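Local coordinates for protein nucleoside hydrolase, putative (PDB 3FZ0) that belongs to the nucleoside hydrolase family and holds a calcium ion within a fold built round a mixed beta sheet, at residues R292-V304 with R333-M347. The protein carries 2 engineered substitutions. Numbering follows the deposited sequence.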
loop_
_atom_site.group_PDB
_atom_site.type_symbol
_atom_site.label_atom_id
_atom_site.label_comp_id
_atom_site.label_asym_id
_atom_site.label_seq_id
_atom_site.Cartn_x
_atom_site.Cartn_y
_atom_site.Cartn_z
ATOM N N ARG B 292 -8.116 35.157 -13.469
ATOM C CA ARG B 292 -9.091 35.337 -14.526
ATOM C C ARG B 292 -9.938 34.097 -14.658
ATOM O O ARG B 292 -9.691 33.282 -15.541
ATOM C CB ARG B 292 -8.417 35.665 -15.860
ATOM C CG ARG B 292 -7.457 36.840 -15.819
ATOM C CD ARG B 292 -7.314 37.467 -17.179
ATOM N NE ARG B 292 -8.311 38.504 -17.386
ATOM C CZ ARG B 292 -8.867 38.805 -18.558
ATOM N NH1 ARG B 292 -8.534 38.146 -19.657
ATOM N NH2 ARG B 292 -9.767 39.790 -18.637
ATOM N N PRO B 293 -10.957 33.954 -13.784
ATOM C CA PRO B 293 -11.762 32.721 -13.734
ATOM C C PRO B 293 -12.482 32.426 -15.056
ATOM O O PRO B 293 -12.851 31.290 -15.308
ATOM C CB PRO B 293 -12.791 33.008 -12.624
ATOM C CG PRO B 293 -12.883 34.543 -12.583
ATOM C CD PRO B 293 -11.444 34.963 -12.821
ATOM N N GLU B 294 -12.660 33.449 -15.883
ATOM C CA GLU B 294 -13.308 33.332 -17.186
ATOM C C GLU B 294 -12.423 32.594 -18.196
ATOM O O GLU B 294 -12.894 32.192 -19.256
ATOM C CB GLU B 294 -13.737 34.715 -17.726
ATOM C CG GLU B 294 -12.560 35.699 -18.036
ATOM C CD GLU B 294 -12.114 36.597 -16.829
ATOM O OE1 GLU B 294 -12.295 36.203 -15.650
ATOM O OE2 GLU B 294 -11.570 37.713 -17.075
ATOM N N SER B 295 -11.151 32.397 -17.849
ATOM C CA SER B 295 -10.229 31.598 -18.667
ATOM C C SER B 295 -10.500 30.094 -18.596
ATOM O O SER B 295 -9.955 29.351 -19.400
ATOM C CB SER B 295 -8.776 31.851 -18.275
ATOM O OG SER B 295 -8.474 31.179 -17.062
ATOM N N VAL B 296 -11.304 29.664 -17.622
ATOM C CA VAL B 296 -11.671 28.270 -17.500
ATOM C C VAL B 296 -12.805 28.035 -18.488
ATOM O O VAL B 296 -13.904 28.485 -18.279
ATOM C CB VAL B 296 -12.086 27.903 -16.028
ATOM C CG1 VAL B 296 -12.704 26.501 -15.930
ATOM C CG2 VAL B 296 -10.911 28.055 -15.066
ATOM N N LEU B 297 -12.524 27.343 -19.575
ATOM C CA LEU B 297 -13.548 27.027 -20.577
ATOM C C LEU B 297 -14.350 25.773 -20.220
ATOM O O LEU B 297 -15.515 25.653 -20.594
ATOM C CB LEU B 297 -12.937 26.901 -21.984
ATOM C CG LEU B 297 -12.410 28.202 -22.632
ATOM C CD1 LEU B 297 -11.829 27.963 -24.056
ATOM C CD2 LEU B 297 -13.463 29.397 -22.608
ATOM N N ASP B 298 -13.719 24.849 -19.496
ATOM C CA ASP B 298 -14.342 23.580 -19.143
ATOM C C ASP B 298 -13.742 23.040 -17.865
ATOM O O ASP B 298 -12.523 23.165 -17.635
ATOM C CB ASP B 298 -14.170 22.557 -20.270
ATOM C CG ASP B 298 -15.300 21.552 -20.331
ATOM O OD1 ASP B 298 -16.143 21.462 -19.386
ATOM O OD2 ASP B 298 -15.343 20.818 -21.335
ATOM N N SER B 299 -14.603 22.458 -17.027
ATOM C CA SER B 299 -14.173 21.796 -15.800
ATOM C C SER B 299 -15.205 20.781 -15.298
ATOM O O SER B 299 -16.320 20.683 -15.817
ATOM C CB SER B 299 -13.826 22.819 -14.715
ATOM O OG SER B 299 -14.936 23.587 -14.353
ATOM N N PHE B 300 -14.801 20.001 -14.300
ATOM C CA PHE B 300 -15.636 18.953 -13.760
ATOM C C PHE B 300 -15.530 18.919 -12.232
ATOM O O PHE B 300 -14.482 18.565 -11.666
ATOM C CB PHE B 300 -15.305 17.588 -14.391
ATOM C CG PHE B 300 -16.224 16.483 -13.935
ATOM C CD1 PHE B 300 -17.595 16.533 -14.229
ATOM C CD2 PHE B 300 -15.736 15.412 -13.185
ATOM C CE1 PHE B 300 -18.484 15.512 -13.778
ATOM C CE2 PHE B 300 -16.616 14.388 -12.739
ATOM C CZ PHE B 300 -17.982 14.434 -13.035
ATOM N N LEU B 301 -16.614 19.317 -11.577
ATOM C CA LEU B 301 -16.666 19.349 -10.122
ATOM C C LEU B 301 -17.047 17.975 -9.577
ATOM O O LEU B 301 -18.136 17.458 -9.863
ATOM C CB LEU B 301 -17.646 20.438 -9.658
ATOM C CG LEU B 301 -17.974 20.591 -8.150
ATOM C CD1 LEU B 301 -16.715 20.775 -7.292
ATOM C CD2 LEU B 301 -18.989 21.718 -7.867
ATOM N N THR B 302 -16.159 17.378 -8.788
ATOM C CA THR B 302 -16.442 16.050 -8.217
ATOM C C THR B 302 -15.570 15.812 -6.989
ATOM O O THR B 302 -14.943 16.755 -6.515
ATOM C CB THR B 302 -16.219 14.932 -9.257
ATOM O OG1 THR B 302 -16.564 13.669 -8.682
ATOM C CG2 THR B 302 -14.755 14.920 -9.724
ATOM N N TYR B 303 -15.514 14.563 -6.509
ATOM C CA TYR B 303 -14.607 14.168 -5.431
ATOM C C TYR B 303 -13.249 13.718 -5.971
ATOM O O TYR B 303 -13.176 12.850 -6.846
ATOM C CB TYR B 303 -15.199 13.041 -4.593
ATOM C CG TYR B 303 -14.272 12.572 -3.494
ATOM C CD1 TYR B 303 -14.116 13.325 -2.304
ATOM C CD2 TYR B 303 -13.552 11.372 -3.624
ATOM C CE1 TYR B 303 -13.266 12.907 -1.287
ATOM C CE2 TYR B 303 -12.696 10.937 -2.609
ATOM C CZ TYR B 303 -12.556 11.717 -1.450
ATOM O OH TYR B 303 -11.718 11.292 -0.448
ATOM N N VAL B 304 -12.194 14.320 -5.426
ATOM C CA VAL B 304 -10.826 14.027 -5.770
ATOM C C VAL B 304 -10.013 13.796 -4.495
ATOM O O VAL B 304 -10.233 14.453 -3.460
ATOM C CB VAL B 304 -10.239 15.199 -6.592
ATOM C CG1 VAL B 304 -8.755 15.029 -6.874
ATOM C CG2 VAL B 304 -11.009 15.334 -7.888
ATOM N N ARG B 333 -17.917 10.756 0.708
ATOM C CA ARG B 333 -17.400 11.717 -0.279
ATOM C C ARG B 333 -18.333 12.912 -0.417
ATOM O O ARG B 333 -19.489 12.872 0.012
ATOM C CB ARG B 333 -17.166 11.062 -1.646
ATOM C CG ARG B 333 -16.221 9.897 -1.572
ATOM C CD ARG B 333 -16.061 9.250 -2.905
ATOM N NE ARG B 333 -15.224 8.069 -2.834
ATOM C CZ ARG B 333 -15.165 7.160 -3.793
ATOM N NH1 ARG B 333 -15.887 7.322 -4.902
ATOM N NH2 ARG B 333 -14.396 6.079 -3.640
ATOM N N TRP B 334 -17.799 13.976 -1.004
ATOM C CA TRP B 334 -18.543 15.193 -1.348
ATOM C C TRP B 334 -17.778 15.828 -2.495
ATOM O O TRP B 334 -16.646 15.423 -2.764
ATOM C CB TRP B 334 -18.676 16.123 -0.143
ATOM C CG TRP B 334 -17.467 16.945 0.168
ATOM C CD1 TRP B 334 -17.292 18.259 -0.123
ATOM C CD2 TRP B 334 -16.266 16.520 0.847
ATOM N NE1 TRP B 334 -16.065 18.684 0.318
ATOM C CE2 TRP B 334 -15.412 17.644 0.917
ATOM C CE3 TRP B 334 -15.836 15.301 1.413
ATOM C CZ2 TRP B 334 -14.152 17.602 1.522
ATOM C CZ3 TRP B 334 -14.566 15.260 2.032
ATOM C CH2 TRP B 334 -13.747 16.409 2.073
ATOM N N ARG B 335 -18.384 16.783 -3.197
ATOM C CA ARG B 335 -17.712 17.427 -4.339
ATOM C C ARG B 335 -16.725 18.489 -3.856
ATOM O O ARG B 335 -17.070 19.680 -3.712
ATOM C CB ARG B 335 -18.732 18.023 -5.307
ATOM C CG ARG B 335 -19.436 17.003 -6.090
ATOM C CD ARG B 335 -20.442 17.540 -7.080
ATOM N NE ARG B 335 -21.394 16.463 -7.392
ATOM C CZ ARG B 335 -21.176 15.476 -8.262
ATOM N NH1 ARG B 335 -20.032 15.432 -8.955
ATOM N NH2 ARG B 335 -22.113 14.534 -8.453
ATOM N N ASN B 336 -15.496 18.050 -3.607
ATOM C CA ASN B 336 -14.486 18.885 -2.976
ATOM C C ASN B 336 -13.505 19.526 -3.916
ATOM O O ASN B 336 -12.679 20.321 -3.470
ATOM C CB ASN B 336 -13.695 18.075 -1.949
ATOM C CG ASN B 336 -12.851 16.971 -2.587
ATOM O OD1 ASN B 336 -13.123 16.525 -3.691
ATOM N ND2 ASN B 336 -11.844 16.505 -1.864
ATOM N N CYS B 337 -13.571 19.184 -5.197
ATOM C CA CYS B 337 -12.540 19.624 -6.133
ATOM C C CYS B 337 -13.060 19.893 -7.548
ATOM O O CYS B 337 -13.798 19.085 -8.107
ATOM C CB CYS B 337 -11.433 18.590 -6.156
ATOM S SG CYS B 337 -10.118 18.895 -7.352
ATOM N N ASN B 338 -12.689 21.041 -8.105
ATOM C CA ASN B 338 -13.023 21.387 -9.484
ATOM C C ASN B 338 -11.837 21.070 -10.381
ATOM O O ASN B 338 -10.805 21.722 -10.307
ATOM C CB ASN B 338 -13.425 22.855 -9.593
ATOM C CG ASN B 338 -14.133 23.191 -10.915
ATOM O OD1 ASN B 338 -14.855 22.366 -11.485
ATOM N ND2 ASN B 338 -13.924 24.418 -11.399
ATOM N N VAL B 339 -11.976 20.022 -11.180
ATOM C CA VAL B 339 -10.905 19.549 -12.059
ATOM C C VAL B 339 -11.003 20.385 -13.324
ATOM O O VAL B 339 -11.995 20.264 -14.048
ATOM C CB VAL B 339 -11.067 18.026 -12.373
ATOM C CG1 VAL B 339 -9.992 17.551 -13.316
ATOM C CG2 VAL B 339 -11.046 17.229 -11.056
ATOM N N ILE B 340 -10.013 21.257 -13.552
ATOM C CA ILE B 340 -9.997 22.130 -14.722
ATOM C C ILE B 340 -9.574 21.303 -15.955
ATOM O O ILE B 340 -8.499 20.693 -15.942
ATOM C CB ILE B 340 -9.005 23.304 -14.536
ATOM C CG1 ILE B 340 -9.144 23.972 -13.145
ATOM C CG2 ILE B 340 -9.115 24.285 -15.690
ATOM C CD1 ILE B 340 -10.505 24.601 -12.829
ATOM N N THR B 341 -10.392 21.295 -17.015
ATOM C CA THR B 341 -10.104 20.439 -18.171
ATOM C C THR B 341 -9.816 21.184 -19.465
ATOM O O THR B 341 -9.239 20.606 -20.378
ATOM C CB THR B 341 -11.174 19.359 -18.414
ATOM O OG1 THR B 341 -12.436 19.985 -18.633
ATOM C CG2 THR B 341 -11.277 18.382 -17.184
ATOM N N LYS B 342 -10.232 22.447 -19.537
ATOM C CA LYS B 342 -9.835 23.355 -20.607
ATOM C C LYS B 342 -9.665 24.817 -20.179
ATOM O O LYS B 342 -10.565 25.407 -19.575
ATOM C CB LYS B 342 -10.769 23.290 -21.819
ATOM C CG LYS B 342 -10.119 23.999 -23.001
ATOM C CD LYS B 342 -10.705 23.622 -24.306
ATOM C CE LYS B 342 -9.991 24.369 -25.493
ATOM N NZ LYS B 342 -8.608 23.846 -25.785
ATOM N N VAL B 343 -8.507 25.371 -20.529
ATOM C CA VAL B 343 -8.177 26.774 -20.339
ATOM C C VAL B 343 -8.081 27.500 -21.673
ATOM O O VAL B 343 -7.584 26.946 -22.665
ATOM C CB VAL B 343 -6.881 26.939 -19.530
ATOM C CG1 VAL B 343 -6.346 28.367 -19.590
ATOM C CG2 VAL B 343 -7.144 26.555 -18.057
ATOM N N ASP B 344 -8.562 28.747 -21.684
ATOM C CA ASP B 344 -8.589 29.607 -22.876
ATOM C C ASP B 344 -7.153 29.959 -23.247
ATOM O O ASP B 344 -6.524 30.762 -22.562
ATOM C CB ASP B 344 -9.382 30.864 -22.553
ATOM C CG ASP B 344 -9.642 31.731 -23.759
ATOM O OD1 ASP B 344 -8.777 31.856 -24.661
ATOM O OD2 ASP B 344 -10.738 32.331 -23.800
ATOM N N ASN B 345 -6.631 29.325 -24.299
ATOM C CA ASN B 345 -5.235 29.564 -24.745
ATOM C C ASN B 345 -4.970 31.026 -25.142
ATOM O O ASN B 345 -3.967 31.605 -24.782
ATOM C CB ASN B 345 -4.807 28.639 -25.899
ATOM C CG ASN B 345 -3.305 28.668 -26.116
ATOM O OD1 ASN B 345 -2.532 28.430 -25.169
ATOM N ND2 ASN B 345 -2.874 29.014 -27.335
ATOM N N GLU B 346 -5.911 31.591 -25.878
ATOM C CA GLU B 346 -5.881 32.978 -26.292
ATOM C C GLU B 346 -5.700 33.945 -25.086
ATOM O O GLU B 346 -4.835 34.815 -25.130
ATOM C CB GLU B 346 -7.146 33.268 -27.098
ATOM C CG GLU B 346 -7.105 34.533 -27.940
ATOM C CD GLU B 346 -7.944 34.399 -29.240
ATOM O OE1 GLU B 346 -8.321 33.240 -29.614
ATOM O OE2 GLU B 346 -8.200 35.455 -29.905
ATOM N N MET B 347 -6.471 33.745 -24.003
ATOM C CA MET B 347 -6.348 34.589 -22.808
ATOM C C MET B 347 -5.009 34.381 -22.120
ATOM O O MET B 347 -4.445 35.334 -21.569
ATOM C CB MET B 347 -7.456 34.321 -21.803
ATOM C CG MET B 347 -8.702 35.123 -21.999
ATOM S SD MET B 347 -9.870 34.906 -20.636
ATOM C CE MET B 347 -8.838 35.232 -19.254
HETATM O O HOH W 1 -17.017 22.611 -12.851
#
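Tyr303 lies with one ring face against the aliphatic part of Arg333, whose CG sits over the ring centre at 3.7 Å from the centroid, a CH-pi contact. The ring and guanidinium planes are nearly parallel, 1° apart, and Arg333 NH1 makes a salt bridge with Asp320. Trp334 O meets the ring's edge in plane.

Next door, the Asn336 amide works like a piece of strand: OD1 takes Val304 N on a lone pair at 3.0 Å, while ND2 bonds Val304 O and also Leu194 O. With chi1 at 66°, the amide is swung back over its own backbone, where it can meet both. Arg335 runs out extended beside Leu301, and its NH1 reaches Leu301 O in the carbonyl plane at 2.9 Å; Glu325 pairs with NE.

Strands 296-302 and 337-343, inside the mixed sheet, pair antiparallel, the register broken by classic bulges; at one, Asp298 O accepts from both Thr341 N and Lys342 N. Ser299 OG and Asn338 OD1 share a water; Asn338 ND2 bonds Gln204, and Ser299 OG weakly. Met347's thioether packs against Arg292, Glu294 and Ser295.

Asn336 thus secures the Tyr303-Val304 end of this pair, while Asp320 and Glu325 probably balance the charges of Arg333 and Arg335.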